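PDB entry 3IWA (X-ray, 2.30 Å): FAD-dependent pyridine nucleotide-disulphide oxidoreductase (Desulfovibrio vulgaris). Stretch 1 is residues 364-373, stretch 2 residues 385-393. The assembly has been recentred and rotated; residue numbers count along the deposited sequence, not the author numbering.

Stretch 1 364-373: YDAVNVHVEQ
Stretch 2 (385-393) IMTLQLVVD

The two stretches form an antiparallel pair of β-strands, held together chiefly by backbone hydrogen bonds. V367 N donates to V392 O at 3.0 Å, and V392 N returns a bond to V367 O at 3.1 Å. V369 and L390 repeat the pattern: V369 N to L390 O is 2.9 Å and nearly straight, at 175°, and L390 N to V369 O is 2.9 Å. V371 N reaches L388 O at 2.9 Å, and L388 N reaches V371 O at 3.0 Å. The ladder loosens at Q373. Q373 N still bonds M386 O at 2.9 Å, but the return bond from M386 N to Q373 O is weak, at 3.5 Å.

These bonds fix the register. V367 faces V392, V369 faces L390 and V371 faces L388, with CA atoms 5.2 to 5.4 Å apart. The non-hydrogen-bonded pairs alternate with them: A366 with D393, N368 with V391, H370 with Q389 and E372 with T387. Their CA atoms lie closer, 4.3 to 4.8 Å apart. CA-H...O contacts supplement the ladder, such as A366 CA to V392 O at 3.2 Å and Q389 CA to V369 O at 3.2 Å.

Residues 366-372 are extended, with phi from -145° to -99° and psi from 115° to 158°. The facing strand is also extended and runs to D393. The strand axes approach to 4.5 Å, and their directions differ by 158°. Together the stretches bury 792 Å².

On the face carrying N368, H370 and E372, the side chains are largely polar. H370 (chi1 p, 51°) donates from ND1 to E372 OE2 at 3.2 Å within its own strand. E372 has chi1 m and chi2 p. A water donates to E372 OE2 at 3.2 Å and to Q389 OE1 at 3.0 Å, so it bridges the strands. N368 (chi1 t) brings OD1 to 3.1 Å from Q389 NE2, but the angle is too poor for a hydrogen bond. Q389 NE2 is satisfied elsewhere in the structure. Q389 has chi1 m and chi2 t, and its CG lies 3.9 Å from H370 CB.

Apolar atoms fill in around these groups. N368 ND2 is 3.5 Å from V391 CG2, and A366 CB is 4.2 Å from V391 CG1. V391 is t. T387 (chi1 m) places CG2 3.6 Å from E372 OE2. Near the start of stretch 1, the edge of the Y364 ring meets the D393 carboxylate, with CD1 3.7 Å from OD1. Y364 has chi1 m, and D393 has chi1 t.

The other face is aliphatic. V367, V369 and V371 share it with V392, L390 and L388. V367 lies between wells, at chi1 25°, and its CG1 is 4.4 Å from V392 CB. V369, V371 and V392 are t. L390 is t, p and L388 is m, t. Beyond the valines, Q373 CB and M386 CB stand 4.5 Å apart; both residues have chi1 and chi2 t.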

ATOM      1  N   TYR A 364     -14.185   4.367  21.606  1.00 47.27           N
ATOM      2  CA  TYR A 364     -12.762   4.720  21.681  1.00 46.65           C
ATOM      3  C   TYR A 364     -12.692   6.206  21.915  1.00 45.61           C
ATOM      4  O   TYR A 364     -13.474   6.966  21.330  1.00 45.95           O
ATOM      5  CB  TYR A 364     -11.968   4.404  20.372  1.00 46.68           C
ATOM      6  CG  TYR A 364     -11.774   2.943  20.112  1.00 46.94           C
ATOM      7  CD1 TYR A 364     -10.754   2.230  20.725  1.00 46.11           C
ATOM      8  CD2 TYR A 364     -12.646   2.261  19.268  1.00 48.95           C
ATOM      9  CE1 TYR A 364     -10.606   0.869  20.501  1.00 46.28           C
ATOM     10  CE2 TYR A 364     -12.511   0.923  19.046  1.00 48.43           C
ATOM     11  CZ  TYR A 364     -11.500   0.232  19.656  1.00 47.31           C
ATOM     12  OH  TYR A 364     -11.424  -1.106  19.391  1.00 50.69           O
ATOM     13  N   ASP A 365     -11.743   6.613  22.735  1.00 44.49           N
ATOM     14  CA  ASP A 365     -11.358   8.004  22.835  1.00 44.79           C
ATOM     15  C   ASP A 365     -10.510   8.375  21.602  1.00 44.21           C
ATOM     16  O   ASP A 365      -9.306   8.498  21.672  1.00 43.67           O
ATOM     17  CB  ASP A 365     -10.585   8.192  24.156  1.00 45.43           C
ATOM     18  CG  ASP A 365     -10.109   9.641  24.396  1.00 46.47           C
ATOM     19  OD1 ASP A 365     -10.498  10.567  23.647  1.00 45.59           O
ATOM     20  OD2 ASP A 365      -9.321   9.817  25.355  1.00 50.07           O
ATOM     21  N   ALA A 366     -11.161   8.565  20.463  1.00 44.36           N
ATOM     22  CA  ALA A 366     -10.465   8.661  19.192  1.00 43.89           C
ATOM     23  C   ALA A 366     -10.322  10.075  18.742  1.00 44.24           C
ATOM     24  O   ALA A 366     -11.156  10.901  19.039  1.00 45.07           O
ATOM     25  CB  ALA A 366     -11.219   7.898  18.138  1.00 43.54           C
ATOM     26  N   VAL A 367      -9.288  10.338  17.956  1.00 44.50           N
ATOM     27  CA  VAL A 367      -9.112  11.640  17.356  1.00 44.65           C
ATOM     28  C   VAL A 367      -8.888  11.493  15.859  1.00 44.02           C
ATOM     29  O   VAL A 367      -8.229  10.575  15.400  1.00 44.72           O
ATOM     30  CB  VAL A 367      -7.963  12.439  18.048  1.00 45.17           C
ATOM     31  CG1 VAL A 367      -6.960  11.516  18.690  1.00 45.75           C
ATOM     32  CG2 VAL A 367      -7.257  13.313  17.079  1.00 47.67           C
ATOM     33  N   ASN A 368      -9.473  12.398  15.107  1.00 43.63           N
ATOM     34  CA  ASN A 368      -9.326  12.452  13.689  1.00 43.73           C
ATOM     35  C   ASN A 368      -8.273  13.497  13.331  1.00 44.38           C
ATOM     36  O   ASN A 368      -8.469  14.692  13.564  1.00 44.32           O
ATOM     37  CB  ASN A 368     -10.661  12.847  13.070  1.00 43.61           C
ATOM     38  CG  ASN A 368     -10.804  12.413  11.624  1.00 43.37           C
ATOM     39  OD1 ASN A 368     -11.339  13.149  10.806  1.00 47.04           O
ATOM     40  ND2 ASN A 368     -10.366  11.209  11.307  1.00 41.83           N
ATOM     41  N   VAL A 369      -7.167  13.039  12.761  1.00 44.72           N
ATOM     42  CA  VAL A 369      -6.070  13.896  12.306  1.00 45.30           C
ATOM     43  C   VAL A 369      -6.083  14.034  10.779  1.00 45.44           C
ATOM     44  O   VAL A 369      -6.051  13.054  10.071  1.00 44.99           O
ATOM     45  CB  VAL A 369      -4.748  13.238  12.738  1.00 45.75           C
ATOM     46  CG1 VAL A 369      -3.549  14.030  12.274  1.00 46.78           C
ATOM     47  CG2 VAL A 369      -4.732  13.061  14.235  1.00 46.61           C
ATOM     48  N   HIS A 370      -6.115  15.244  10.264  1.00 46.39           N
ATOM     49  CA  HIS A 370      -6.110  15.433   8.817  1.00 48.05           C
ATOM     50  C   HIS A 370      -4.812  16.070   8.312  1.00 48.25           C
ATOM     51  O   HIS A 370      -4.135  16.776   9.017  1.00 47.47           O
ATOM     52  CB  HIS A 370      -7.309  16.256   8.360  1.00 48.61           C
ATOM     53  CG  HIS A 370      -7.472  17.527   9.111  1.00 52.58           C
ATOM     54  ND1 HIS A 370      -6.889  18.708   8.702  1.00 58.39           N
ATOM     55  CD2 HIS A 370      -8.106  17.799  10.277  1.00 56.25           C
ATOM     56  CE1 HIS A 370      -7.168  19.663   9.577  1.00 58.61           C
ATOM     57  NE2 HIS A 370      -7.908  19.138  10.542  1.00 58.43           N
ATOM     58  N   VAL A 371      -4.510  15.796   7.062  1.00 49.61           N
ATOM     59  CA  VAL A 371      -3.354  16.293   6.398  1.00 51.80           C
ATOM     60  C   VAL A 371      -3.760  16.531   4.968  1.00 53.50           C
ATOM     61  O   VAL A 371      -4.491  15.718   4.405  1.00 53.29           O
ATOM     62  CB  VAL A 371      -2.257  15.234   6.414  1.00 52.31           C
ATOM     63  CG1 VAL A 371      -1.260  15.552   5.373  1.00 53.72           C
ATOM     64  CG2 VAL A 371      -1.620  15.132   7.812  1.00 51.60           C
ATOM     65  N   GLU A 372      -3.319  17.652   4.397  1.00 56.24           N
ATOM     66  CA  GLU A 372      -3.565  17.977   2.975  1.00 58.93           C
ATOM     67  C   GLU A 372      -2.252  18.232   2.256  1.00 60.63           C
ATOM     68  O   GLU A 372      -1.257  18.556   2.900  1.00 60.87           O
ATOM     69  CB  GLU A 372      -4.472  19.209   2.816  1.00 59.43           C
ATOM     70  CG  GLU A 372      -5.865  19.033   3.403  1.00 60.58           C
ATOM     71  CD  GLU A 372      -5.868  19.059   4.921  1.00 62.53           C
ATOM     72  OE1 GLU A 372      -5.112  19.867   5.503  1.00 65.21           O
ATOM     73  OE2 GLU A 372      -6.630  18.287   5.535  1.00 64.44           O
ATOM     74  N   GLN A 373      -2.253  18.089   0.929  1.00 62.73           N
ATOM     75  CA  GLN A 373      -1.043  18.274   0.104  1.00 64.25           C
ATOM     76  C   GLN A 373      -1.334  19.138  -1.126  1.00 64.46           C
ATOM     77  O   GLN A 373      -2.295  18.887  -1.862  1.00 64.97           O
ATOM     78  CB  GLN A 373      -0.485  16.918  -0.323  1.00 65.03           C
ATOM     79  CG  GLN A 373       0.809  16.964  -1.166  1.00 67.77           C
ATOM     80  CD  GLN A 373       1.334  15.563  -1.504  1.00 71.29           C
ATOM     81  OE1 GLN A 373       1.078  15.033  -2.590  1.00 74.20           O
ATOM     82  NE2 GLN A 373       2.054  14.952  -0.564  1.00 72.29           N
ATOM     83  N   ILE A 385      -4.572  18.432  -5.308  1.00 55.25           N
ATOM     84  CA  ILE A 385      -5.263  18.169  -4.040  1.00 54.91           C
ATOM     85  C   ILE A 385      -5.233  16.694  -3.536  1.00 53.91           C
ATOM     86  O   ILE A 385      -5.651  15.769  -4.248  1.00 55.10           O
ATOM     87  CB  ILE A 385      -6.735  18.588  -4.139  1.00 55.34           C
ATOM     88  N   MET A 386      -4.730  16.482  -2.318  1.00 51.70           N
ATOM     89  CA  MET A 386      -4.937  15.218  -1.592  1.00 49.82           C
ATOM     90  C   MET A 386      -5.134  15.438  -0.112  1.00 47.78           C
ATOM     91  O   MET A 386      -4.322  16.078   0.487  1.00 46.41           O
ATOM     92  CB  MET A 386      -3.782  14.210  -1.748  1.00 49.88           C
ATOM     93  CG  MET A 386      -4.249  12.797  -1.246  1.00 49.39           C
ATOM     94  SD  MET A 386      -3.105  11.443  -1.265  1.00 46.38           S
ATOM     95  CE  MET A 386      -2.584  11.544  -2.965  1.00 48.53           C
ATOM     96  N   THR A 387      -6.210  14.871   0.445  1.00 46.43           N
ATOM     97  CA  THR A 387      -6.472  14.828   1.883  1.00 45.75           C
ATOM     98  C   THR A 387      -6.482  13.400   2.424  1.00 44.25           C
ATOM     99  O   THR A 387      -7.155  12.531   1.875  1.00 44.82           O
ATOM    100  CB  THR A 387      -7.852  15.388   2.220  1.00 46.13           C
ATOM    101  OG1 THR A 387      -8.029  16.656   1.584  1.00 48.53           O
ATOM    102  CG2 THR A 387      -8.032  15.529   3.738  1.00 45.87           C
ATOM    103  N   LEU A 388      -5.745  13.192   3.515  1.00 42.27           N
ATOM    104  CA  LEU A 388      -5.818  12.003   4.336  1.00 40.29           C
ATOM    105  C   LEU A 388      -6.325  12.357   5.717  1.00 38.69           C
ATOM    106  O   LEU A 388      -5.938  13.383   6.279  1.00 36.49           O
ATOM    107  CB  LEU A 388      -4.438  11.378   4.546  1.00 39.99           C
ATOM    108  CG  LEU A 388      -3.720  10.765   3.366  1.00 41.62           C
ATOM    109  CD1 LEU A 388      -2.463  10.035   3.893  1.00 39.24           C
ATOM    110  CD2 LEU A 388      -4.677   9.835   2.573  1.00 41.92           C
ATOM    111  N   GLN A 389      -7.104  11.445   6.290  1.00 36.54           N
ATOM    112  CA  GLN A 389      -7.513  11.542   7.665  1.00 35.77           C
ATOM    113  C   GLN A 389      -7.164  10.222   8.336  1.00 35.31           C
ATOM    114  O   GLN A 389      -7.398   9.161   7.766  1.00 35.94           O
ATOM    115  CB  GLN A 389      -9.016  11.861   7.756  1.00 36.03           C
ATOM    116  CG  GLN A 389      -9.433  13.203   7.076  1.00 36.02           C
ATOM    117  CD  GLN A 389     -10.906  13.646   7.371  1.00 37.98           C
ATOM    118  OE1 GLN A 389     -11.274  14.810   7.192  1.00 41.61           O
ATOM    119  NE2 GLN A 389     -11.719  12.725   7.806  1.00 36.21           N
ATOM    120  N   LEU A 390      -6.581  10.301   9.528  1.00 34.60           N
ATOM    121  CA  LEU A 390      -6.050   9.175  10.242  1.00 34.61           C
ATOM    122  C   LEU A 390      -6.767   9.133  11.557  1.00 35.05           C
ATOM    123  O   LEU A 390      -6.888  10.173  12.217  1.00 35.38           O
ATOM    124  CB  LEU A 390      -4.541   9.353  10.471  1.00 34.25           C
ATOM    125  CG  LEU A 390      -3.681   8.156  10.904  1.00 34.19           C
ATOM    126  CD1 LEU A 390      -3.521   7.169   9.723  1.00 29.10           C
ATOM    127  CD2 LEU A 390      -2.244   8.603  11.447  1.00 30.52           C
ATOM    128  N   VAL A 391      -7.261   7.952  11.935  1.00 34.97           N
ATOM    129  CA  VAL A 391      -8.072   7.812  13.140  1.00 34.27           C
ATOM    130  C   VAL A 391      -7.289   7.077  14.167  1.00 34.90           C
ATOM    131  O   VAL A 391      -6.846   5.975  13.936  1.00 35.37           O
ATOM    132  CB  VAL A 391      -9.420   7.090  12.865  1.00 34.79           C
ATOM    133  CG1 VAL A 391     -10.258   7.106  14.081  1.00 32.37           C
ATOM    134  CG2 VAL A 391     -10.184   7.758  11.716  1.00 31.38           C
ATOM    135  N   VAL A 392      -7.126   7.687  15.335  1.00 36.96           N
ATOM    136  CA  VAL A 392      -6.152   7.231  16.326  1.00 36.94           C
ATOM    137  C   VAL A 392      -6.788   7.089  17.696  1.00 38.41           C
ATOM    138  O   VAL A 392      -7.508   7.979  18.147  1.00 38.75           O
ATOM    139  CB  VAL A 392      -5.000   8.257  16.434  1.00 37.28           C
ATOM    140  CG1 VAL A 392      -4.024   7.852  17.512  1.00 37.47           C
ATOM    141  CG2 VAL A 392      -4.312   8.424  15.093  1.00 32.62           C
ATOM    142  N   ASP A 393      -6.499   5.994  18.387  1.00 39.58           N
ATOM    143  CA  ASP A 393      -6.934   5.862  19.742  1.00 41.44           C
ATOM    144  C   ASP A 393      -5.964   6.581  20.681  1.00 42.83           C
ATOM    145  O   ASP A 393      -4.806   6.219  20.722  1.00 43.13           O
ATOM    146  CB  ASP A 393      -6.980   4.396  20.148  1.00 42.44           C
ATOM    147  CG  ASP A 393      -7.541   4.200  21.555  1.00 41.81           C
ATOM    148  OD1 ASP A 393      -8.528   4.889  21.867  1.00 42.55           O
ATOM    149  OD2 ASP A 393      -7.019   3.361  22.320  1.00 44.36           O
TER
HETATM  150  O   HOH W   1      -9.417  16.947   6.175  1.00 51.03           O